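Local coordinates for ankyrin repeat domain-containing protein EMB506, chloroplastic (Arabidopsis thaliana, PDB 6JD6) that acts in the initial differentiation of the proplastid during embryo development, is needed for correct leaf margin development, and has molecular condensate scaffold activity, at residues A[163-168]-A[198-203]; A[150-155]-A[159-164]; A[84-87]-A[93-96]. All coordinates share one frame; numbering follows the deposited sequence.

Contacts 1 and 2 share helix 158-166 of the second ankyrin repeat, and their centres lie 11 Å apart. Contact 2 joins this helix to its partner 148-154 inside the repeat, whereas contact 1 carries its C-terminal end across to the third repeat, so together they illustrate packing within and between repeats. His163 and Leu164 belong to both, and a sulfate ion, probably from the crystallisation liquor, sits on the side of the helix turned away from helix 148-154, bound by His163 and Arg166. Contact 3 stands apart: it links two helices near the start of the model, its centre 34 Å from that of contact 2 and 41 Å from that of contact 1.

Contact 1 (A[163-168]-A[198-203]); sequences HLLRKG and FKYNVD. With SO4 (sulfate ion), chain I.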
loop_
_atom_site.group_PDB
_atom_site.type_symbol
_atom_site.label_atom_id
_atom_site.label_comp_id
_atom_site.label_asym_id
_atom_site.label_seq_id
_atom_site.Cartn_x
_atom_site.Cartn_y
_atom_site.Cartn_z
ATOM N N HIS A 163 -5.505 8.754 -12.562
ATOM C CA HIS A 163 -4.564 9.636 -13.246
ATOM C C HIS A 163 -3.522 8.830 -14.015
ATOM O O HIS A 163 -3.260 9.100 -15.185
ATOM C CB HIS A 163 -3.859 10.567 -12.252
ATOM C CG HIS A 163 -2.800 11.420 -12.878
ATOM N ND1 HIS A 163 -3.079 12.614 -13.505
ATOM C CD2 HIS A 163 -1.462 11.243 -12.990
ATOM C CE1 HIS A 163 -1.961 13.141 -13.970
ATOM N NE2 HIS A 163 -0.963 12.328 -13.671
ATOM N N LEU A 164 -2.931 7.845 -13.344
ATOM C CA LEU A 164 -1.930 6.971 -13.951
ATOM C C LEU A 164 -2.476 6.233 -15.170
ATOM O O LEU A 164 -1.806 6.141 -16.197
ATOM C CB LEU A 164 -1.412 5.958 -12.926
ATOM C CG LEU A 164 -0.464 6.493 -11.850
ATOM C CD1 LEU A 164 -0.200 5.430 -10.791
ATOM C CD2 LEU A 164 0.836 6.954 -12.484
ATOM N N LEU A 165 -3.693 5.710 -15.050
ATOM C CA LEU A 165 -4.334 4.998 -16.153
ATOM C C LEU A 165 -4.574 5.914 -17.343
ATOM O O LEU A 165 -4.375 5.515 -18.490
ATOM C CB LEU A 165 -5.648 4.357 -15.700
ATOM C CG LEU A 165 -5.493 3.172 -14.743
ATOM C CD1 LEU A 165 -6.839 2.718 -14.200
ATOM C CD2 LEU A 165 -4.788 2.022 -15.440
ATOM N N ARG A 166 -5.000 7.145 -17.074
ATOM C CA ARG A 166 -5.221 8.109 -18.147
ATOM C C ARG A 166 -3.903 8.470 -18.822
ATOM O O ARG A 166 -3.870 8.758 -20.015
ATOM C CB ARG A 166 -5.926 9.367 -17.635
ATOM C CG ARG A 166 -7.414 9.178 -17.371
ATOM C CD ARG A 166 -8.112 10.508 -17.109
ATOM N NE ARG A 166 -7.549 11.207 -15.957
ATOM C CZ ARG A 166 -7.923 10.996 -14.699
ATOM N NH1 ARG A 166 -8.864 10.104 -14.426
ATOM N NH2 ARG A 166 -7.358 11.676 -13.711
ATOM N N LYS A 167 -2.816 8.437 -18.055
ATOM C CA LYS A 167 -1.489 8.721 -18.598
ATOM C C LYS A 167 -0.840 7.529 -19.313
ATOM O O LYS A 167 0.263 7.647 -19.847
ATOM C CB LYS A 167 -0.556 9.265 -17.515
ATOM C CG LYS A 167 -0.473 10.777 -17.517
ATOM C CD LYS A 167 0.797 11.274 -16.852
ATOM C CE LYS A 167 1.107 12.692 -17.307
ATOM N NZ LYS A 167 -0.103 13.561 -17.229
ATOM N N GLY A 168 -1.521 6.387 -19.320
ATOM C CA GLY A 168 -1.054 5.240 -20.077
ATOM C C GLY A 168 -0.298 4.191 -19.280
ATOM O O GLY A 168 0.378 3.342 -19.860
ATOM N N PHE A 198 -12.058 -2.520 -15.635
ATOM C CA PHE A 198 -12.862 -3.182 -16.660
ATOM C C PHE A 198 -12.850 -2.368 -17.946
ATOM O O PHE A 198 -12.844 -2.921 -19.043
ATOM C CB PHE A 198 -14.311 -3.360 -16.199
ATOM C CG PHE A 198 -14.483 -4.362 -15.097
ATOM C CD1 PHE A 198 -13.497 -5.298 -14.829
ATOM C CD2 PHE A 198 -15.639 -4.373 -14.332
ATOM C CE1 PHE A 198 -13.662 -6.224 -13.817
ATOM C CE2 PHE A 198 -15.808 -5.297 -13.316
ATOM C CZ PHE A 198 -14.819 -6.223 -13.060
ATOM N N LYS A 199 -12.850 -1.047 -17.803
ATOM C CA LYS A 199 -12.886 -0.156 -18.959
ATOM C C LYS A 199 -11.576 -0.183 -19.742
ATOM O O LYS A 199 -11.535 0.195 -20.910
ATOM C CB LYS A 199 -13.245 1.269 -18.531
ATOM C CG LYS A 199 -14.651 1.376 -17.959
ATOM C CD LYS A 199 -15.059 2.812 -17.702
ATOM C CE LYS A 199 -16.533 2.892 -17.324
ATOM N NZ LYS A 199 -17.053 4.291 -17.359
ATOM N N TYR A 200 -10.512 -0.645 -19.096
ATOM C CA TYR A 200 -9.230 -0.820 -19.766
ATOM C C TYR A 200 -9.053 -2.263 -20.225
ATOM O O TYR A 200 -7.966 -2.670 -20.637
ATOM C CB TYR A 200 -8.082 -0.373 -18.858
ATOM C CG TYR A 200 -8.014 1.131 -18.727
ATOM C CD1 TYR A 200 -7.258 1.888 -19.613
ATOM C CD2 TYR A 200 -8.732 1.795 -17.743
ATOM C CE1 TYR A 200 -7.202 3.266 -19.510
ATOM C CE2 TYR A 200 -8.684 3.174 -17.633
ATOM C CZ TYR A 200 -7.918 3.902 -18.520
ATOM O OH TYR A 200 -7.864 5.272 -18.417
ATOM N N ASN A 201 -10.141 -3.022 -20.153
ATOM C CA ASN A 201 -10.182 -4.397 -20.640
ATOM C C ASN A 201 -9.108 -5.304 -20.050
ATOM O O ASN A 201 -8.485 -6.084 -20.765
ATOM C CB ASN A 201 -10.132 -4.431 -22.170
ATOM C CG ASN A 201 -11.332 -3.757 -22.803
ATOM O OD1 ASN A 201 -12.450 -4.271 -22.740
ATOM N ND2 ASN A 201 -11.109 -2.600 -23.419
ATOM N N VAL A 202 -8.897 -5.198 -18.742
ATOM C CA VAL A 202 -7.967 -6.087 -18.063
ATOM C C VAL A 202 -8.497 -7.517 -18.083
ATOM O O VAL A 202 -9.698 -7.752 -18.227
ATOM C CB VAL A 202 -7.716 -5.655 -16.601
ATOM C CG1 VAL A 202 -7.201 -4.215 -16.551
ATOM C CG2 VAL A 202 -8.985 -5.810 -15.767
ATOM N N ASP A 203 -7.584 -8.471 -17.952
ATOM C CA ASP A 203 -7.942 -9.876 -17.855
ATOM C C ASP A 203 -8.440 -10.146 -16.436
ATOM O O ASP A 203 -7.658 -10.122 -15.482
ATOM C CB ASP A 203 -6.712 -10.725 -18.186
ATOM C CG ASP A 203 -6.944 -12.210 -17.994
ATOM O OD1 ASP A 203 -8.111 -12.638 -17.868
ATOM O OD2 ASP A 203 -5.942 -12.955 -17.980
HETATM S S SO4 I . -5.387 14.526 -15.282
HETATM O O1 SO4 I . -6.595 15.211 -15.735
HETATM O O2 SO4 I . -5.215 13.289 -16.040
HETATM O O3 SO4 I . -4.233 15.395 -15.496
HETATM O O4 SO4 I . -5.506 14.213 -13.861
#
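The phenol of Tyr200 reaches across from the third ankyrin repeat and lays its outer end against Leu165 in the last turn of helix 158-166. Packing is tightest here: Leu165 CB lies 3.6 Å from Tyr200 CZ, approaching the ring obliquely, while Leu165 CD1 is 3.9 Å from Tyr200 CE2. Tyr200 keeps CG beside its own backbone N (chi1 -73°), which sends the ring toward the neighbouring helix. Its OH arrives near the backbone carbonyl of Leu165, with 3.5 Å between Tyr200 OH and Leu165 O.

The looser side belongs to Arg166, an exposed residue whose aliphatic CG only skirts the phenol oxygen before the chain bends at chi3 (-59°) and carries the guanidinium away to a sulfate ion. There Arg166 NE donates to sulfate O2 at 3.1 Å, nearly straight at 168°, and Arg166 NH2 donates to O4. The same O4 takes a 2.9 Å bond from ND1 of His163, so one sulfate oxygen joins two side chains a turn apart. His163 NE2 is hydrogen-bonded to Asp129 OD1 of helix 125-133, which helps hold the imidazole from its other nitrogen.

Leu165 also packs on Leu196 and Leu197 of helix 191-199, while Leu164 and His163 face helix 125-133, placing helix 158-166 between the corresponding helices of the preceding and following repeats.

Contact 2 (A[150-155]-A[159-164]); sequences HKAIIG and AVISHL. With SO4 (sulfate ion), chain I.
Ile161 and Ile153 meet with their side chains crossing at about a right angle, Ile161 CD1 resting 3.7 Å from Ile153 CG1. Both isoleucines hold CG1 beside the backbone N. For Ile161 (chi1 -68°) this sends the longer branch across the interface, where CD1 also presses against the backbone of the facing helix, 3.5 Å from Ala152 O.

Ala152 points toward the second helix, and its methyl is met by three side chains. Ile161 CG1 comes nearest, at 3.9 Å from Ala152 CB; Val160 touches the methyl with CG1, and Leu164 reaches it more loosely with CD1, at 4.2 Å. The small residue lets the alpha carbons of Ala152 and Ile161 approach to 5.9 Å. Every touching residue is buried, the side chains that meet are all apolar, and no hydrogen bond crosses between the helices.

The two helices run nearly antiparallel, 155° between their directions with axes 9.0 Å apart, forming the helix-turn-helix of a single ankyrin repeat. In the stack of repeats, Val160 and Leu164 also lean on Met128 of helix 125-133, while on the following repeat Ile153 packs against Pro181 and Tyr184 of helix 181-187 and Ile161 against Thr193 of helix 191-199.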
loop_
_atom_site.group_PDB
_atom_site.type_symbol
_atom_site.label_atom_id
_atom_site.label_comp_id
_atom_site.label_asym_id
_atom_site.label_seq_id
_atom_site.Cartn_x
_atom_site.Cartn_y
_atom_site.Cartn_z
ATOM N N HIS A 150 0.578 -0.433 -9.323
ATOM C CA HIS A 150 0.408 -1.488 -8.322
ATOM C C HIS A 150 0.338 -0.887 -6.921
ATOM O O HIS A 150 -0.572 -1.185 -6.150
ATOM C CB HIS A 150 1.579 -2.470 -8.352
ATOM C CG HIS A 150 1.544 -3.445 -9.489
ATOM N ND1 HIS A 150 2.461 -3.420 -10.516
ATOM C CD2 HIS A 150 0.730 -4.499 -9.738
ATOM C CE1 HIS A 150 2.204 -4.405 -11.359
ATOM N NE2 HIS A 150 1.159 -5.077 -10.908
ATOM N N LYS A 151 1.310 -0.035 -6.604
ATOM C CA LYS A 151 1.412 0.548 -5.270
ATOM C C LYS A 151 0.264 1.486 -4.951
ATOM O O LYS A 151 -0.260 1.479 -3.834
ATOM C CB LYS A 151 2.738 1.283 -5.097
ATOM C CG LYS A 151 3.737 0.493 -4.313
ATOM C CD LYS A 151 3.205 0.154 -2.934
ATOM C CE LYS A 151 4.004 -0.983 -2.341
ATOM N NZ LYS A 151 5.452 -0.661 -2.371
ATOM N N ALA A 152 -0.117 2.295 -5.933
ATOM C CA ALA A 152 -1.225 3.226 -5.768
ATOM C C ALA A 152 -2.518 2.480 -5.457
ATOM O O ALA A 152 -3.376 2.974 -4.721
ATOM C CB ALA A 152 -1.391 4.072 -7.023
ATOM N N ILE A 153 -2.654 1.290 -6.032
ATOM C CA ILE A 153 -3.836 0.467 -5.806
ATOM C C ILE A 153 -3.771 -0.190 -4.431
ATOM O O ILE A 153 -4.751 -0.195 -3.694
ATOM C CB ILE A 153 -3.997 -0.586 -6.917
ATOM C CG1 ILE A 153 -4.333 0.113 -8.238
ATOM C CG2 ILE A 153 -5.081 -1.578 -6.564
ATOM C CD1 ILE A 153 -4.376 -0.811 -9.425
ATOM N N ILE A 154 -2.603 -0.725 -4.089
ATOM C CA ILE A 154 -2.359 -1.292 -2.767
ATOM C C ILE A 154 -2.640 -0.266 -1.660
ATOM O O ILE A 154 -3.073 -0.622 -0.561
ATOM C CB ILE A 154 -0.915 -1.825 -2.666
ATOM C CG1 ILE A 154 -0.737 -3.043 -3.577
ATOM C CG2 ILE A 154 -0.547 -2.185 -1.227
ATOM C CD1 ILE A 154 0.701 -3.507 -3.705
ATOM N N GLY A 155 -2.419 1.011 -1.967
ATOM C CA GLY A 155 -2.699 2.085 -1.029
ATOM C C GLY A 155 -4.100 2.643 -1.196
ATOM O O GLY A 155 -4.516 3.527 -0.449
ATOM N N ALA A 159 -7.709 8.542 -6.841
ATOM C CA ALA A 159 -7.498 9.670 -7.749
ATOM C C ALA A 159 -6.153 9.562 -8.469
ATOM O O ALA A 159 -6.023 9.954 -9.629
ATOM C CB ALA A 159 -7.597 10.989 -7.000
ATOM N N VAL A 160 -5.154 9.036 -7.768
ATOM C CA VAL A 160 -3.841 8.791 -8.354
ATOM C C VAL A 160 -3.920 7.629 -9.346
ATOM O O VAL A 160 -3.346 7.687 -10.436
ATOM C CB VAL A 160 -2.795 8.484 -7.259
ATOM C CG1 VAL A 160 -1.489 8.010 -7.872
ATOM C CG2 VAL A 160 -2.565 9.717 -6.390
ATOM N N ILE A 161 -4.650 6.584 -8.962
ATOM C CA ILE A 161 -4.875 5.431 -9.828
ATOM C C ILE A 161 -5.442 5.841 -11.186
ATOM O O ILE A 161 -4.881 5.501 -12.228
ATOM C CB ILE A 161 -5.823 4.416 -9.162
ATOM C CG1 ILE A 161 -5.134 3.774 -7.957
ATOM C CG2 ILE A 161 -6.269 3.356 -10.169
ATOM C CD1 ILE A 161 -6.094 3.156 -6.953
ATOM N N SER A 162 -6.541 6.589 -11.173
ATOM C CA SER A 162 -7.187 6.996 -12.414
ATOM C C SER A 162 -6.301 7.932 -13.240
ATOM O O SER A 162 -6.342 7.904 -14.469
ATOM C CB SER A 162 -8.543 7.647 -12.134
ATOM O OG SER A 162 -8.388 8.866 -11.434
ATOM N N HIS A 163 -5.505 8.754 -12.562
ATOM C CA HIS A 163 -4.564 9.636 -13.246
ATOM C C HIS A 163 -3.522 8.830 -14.015
ATOM O O HIS A 163 -3.260 9.100 -15.185
ATOM C CB HIS A 163 -3.859 10.567 -12.252
ATOM C CG HIS A 163 -2.800 11.420 -12.878
ATOM N ND1 HIS A 163 -3.079 12.614 -13.505
ATOM C CD2 HIS A 163 -1.462 11.243 -12.990
ATOM C CE1 HIS A 163 -1.961 13.141 -13.970
ATOM N NE2 HIS A 163 -0.963 12.328 -13.671
ATOM N N LEU A 164 -2.931 7.845 -13.344
ATOM C CA LEU A 164 -1.930 6.971 -13.951
ATOM C C LEU A 164 -2.476 6.233 -15.170
ATOM O O LEU A 164 -1.806 6.141 -16.197
ATOM C CB LEU A 164 -1.412 5.958 -12.926
ATOM C CG LEU A 164 -0.464 6.493 -11.850
ATOM C CD1 LEU A 164 -0.200 5.430 -10.791
ATOM C CD2 LEU A 164 0.836 6.954 -12.484
HETATM S S SO4 I . -5.387 14.526 -15.282
HETATM O O1 SO4 I . -6.595 15.211 -15.735
HETATM O O2 SO4 I . -5.215 13.289 -16.040
HETATM O O3 SO4 I . -4.233 15.395 -15.496
HETATM O O4 SO4 I . -5.506 14.213 -13.861
#

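Contact 3 (A[84-87]-A[93-96]); sequences EVEQ and ERVI
Glu86 and Arg94 form a salt bridge between two helices near the start of the model, with Glu86 OE1 3.1 Å from Arg94 NH2. The oxygen lies over one face of the guanidinium, 3.1 Å above its plane and displaced toward the rim, so no N-H points at it. The attraction is therefore one of charge alone, without the directional hydrogen bonds of an edge-on carboxylate-guanidinium pair. Arg94 CZ is almost as near, 3.3 Å from the same OE1, whereas Glu86 OE2 stands farther off.

The flat groups also stack: the carboxylate and guanidinium planes are inclined by only 27°, and Glu86 CD lies 3.7 Å from Arg94 CZ.

This pairing joins helix 76-86 to helix 91-99 across the short loop between them, a helix-loop-helix element ahead of the first ankyrin repeat (residues 111-140). The contact lies at the protein surface, its centre about 36 Å from the centre of the chain.

Van der Waals contact accompanies the charges. The stem of Glu86 runs past the arginine head, Glu86 CB approaching Arg94 NE to 3.8 Å and Glu86 CG lying similarly close to that nitrogen. Glu86 points toward the other helix and stays extended beyond CG, while Arg94 folds over to meet it: its chain bends at chi2 (-78°) and again at chi3, which brings the guanidinium to Glu86; Arg94 also touches a crystal neighbour, which may influence this pose.

Other residues of these segments meet the second protein of the assembly: Val85 packs on an apolar and Ile96 on an aromatic side chain of that chain.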
loop_
_atom_site.group_PDB
_atom_site.type_symbol
_atom_site.label_atom_id
_atom_site.label_comp_id
_atom_site.label_asym_id
_atom_site.label_seq_id
_atom_site.Cartn_x
_atom_site.Cartn_y
_atom_site.Cartn_z
ATOM N N GLU A 84 15.025 32.527 -0.919
ATOM C CA GLU A 84 14.960 32.360 0.535
ATOM C C GLU A 84 15.724 31.126 0.991
ATOM O O GLU A 84 16.483 31.170 1.957
ATOM C CB GLU A 84 13.513 32.245 1.010
ATOM C CG GLU A 84 12.743 33.555 1.018
ATOM C CD GLU A 84 11.317 33.381 1.506
ATOM O OE1 GLU A 84 10.990 32.281 2.003
ATOM O OE2 GLU A 84 10.526 34.343 1.392
ATOM N N VAL A 85 15.518 30.025 0.280
ATOM C CA VAL A 85 16.148 28.763 0.631
ATOM C C VAL A 85 17.651 28.770 0.354
ATOM O O VAL A 85 18.440 28.303 1.178
ATOM C CB VAL A 85 15.474 27.598 -0.106
ATOM C CG1 VAL A 85 16.230 26.314 0.134
ATOM C CG2 VAL A 85 14.028 27.463 0.350
ATOM N N GLU A 86 18.048 29.307 -0.795
ATOM C CA GLU A 86 19.460 29.388 -1.150
ATOM C C GLU A 86 20.249 30.202 -0.132
ATOM O O GLU A 86 21.419 29.915 0.131
ATOM C CB GLU A 86 19.633 29.977 -2.549
ATOM C CG GLU A 86 19.176 29.042 -3.660
ATOM C CD GLU A 86 19.051 29.740 -4.998
ATOM O OE1 GLU A 86 19.438 30.923 -5.092
ATOM O OE2 GLU A 86 18.558 29.104 -5.953
ATOM N N GLN A 87 19.595 31.210 0.439
ATOM C CA GLN A 87 20.207 32.065 1.454
ATOM C C GLN A 87 20.515 31.310 2.745
ATOM O O GLN A 87 21.343 31.744 3.541
ATOM C CB GLN A 87 19.294 33.249 1.759
ATOM C CG GLN A 87 19.314 34.340 0.702
ATOM C CD GLN A 87 18.293 35.428 0.974
ATOM O OE1 GLN A 87 17.160 35.147 1.373
ATOM N NE2 GLN A 87 18.689 36.677 0.763
ATOM N N GLU A 93 26.209 22.840 -0.268
ATOM C CA GLU A 93 24.834 22.442 -0.531
ATOM C C GLU A 93 24.295 23.183 -1.751
ATOM O O GLU A 93 23.574 22.614 -2.568
ATOM C CB GLU A 93 23.966 22.716 0.697
ATOM C CG GLU A 93 24.364 21.896 1.915
ATOM C CD GLU A 93 23.744 22.415 3.197
ATOM O OE1 GLU A 93 23.371 23.605 3.244
ATOM O OE2 GLU A 93 23.632 21.635 4.162
ATOM N N ARG A 94 24.665 24.453 -1.866
ATOM C CA ARG A 94 24.274 25.291 -2.994
ATOM C C ARG A 94 24.775 24.726 -4.321
ATOM O O ARG A 94 24.048 24.712 -5.315
ATOM C CB ARG A 94 24.819 26.707 -2.802
ATOM C CG ARG A 94 23.763 27.795 -2.730
ATOM C CD ARG A 94 23.241 28.156 -4.110
ATOM N NE ARG A 94 22.999 29.593 -4.239
ATOM C CZ ARG A 94 22.681 30.199 -5.379
ATOM N NH1 ARG A 94 22.564 29.490 -6.497
ATOM N NH2 ARG A 94 22.482 31.511 -5.404
ATOM N N VAL A 95 26.024 24.269 -4.335
ATOM C CA VAL A 95 26.608 23.695 -5.543
ATOM C C VAL A 95 25.824 22.466 -6.014
ATOM O O VAL A 95 25.539 22.320 -7.200
ATOM C CB VAL A 95 28.098 23.342 -5.346
ATOM C CG1 VAL A 95 28.610 22.506 -6.510
ATOM C CG2 VAL A 95 28.933 24.610 -5.190
ATOM N N ILE A 96 25.457 21.595 -5.080
ATOM C CA ILE A 96 24.675 20.409 -5.420
ATOM C C ILE A 96 23.302 20.781 -5.981
ATOM O O ILE A 96 22.853 20.220 -6.984
ATOM C CB ILE A 96 24.497 19.489 -4.203
ATOM C CG1 ILE A 96 25.864 19.075 -3.650
ATOM C CG2 ILE A 96 23.662 18.268 -4.572
ATOM C CD1 ILE A 96 25.777 18.129 -2.470
#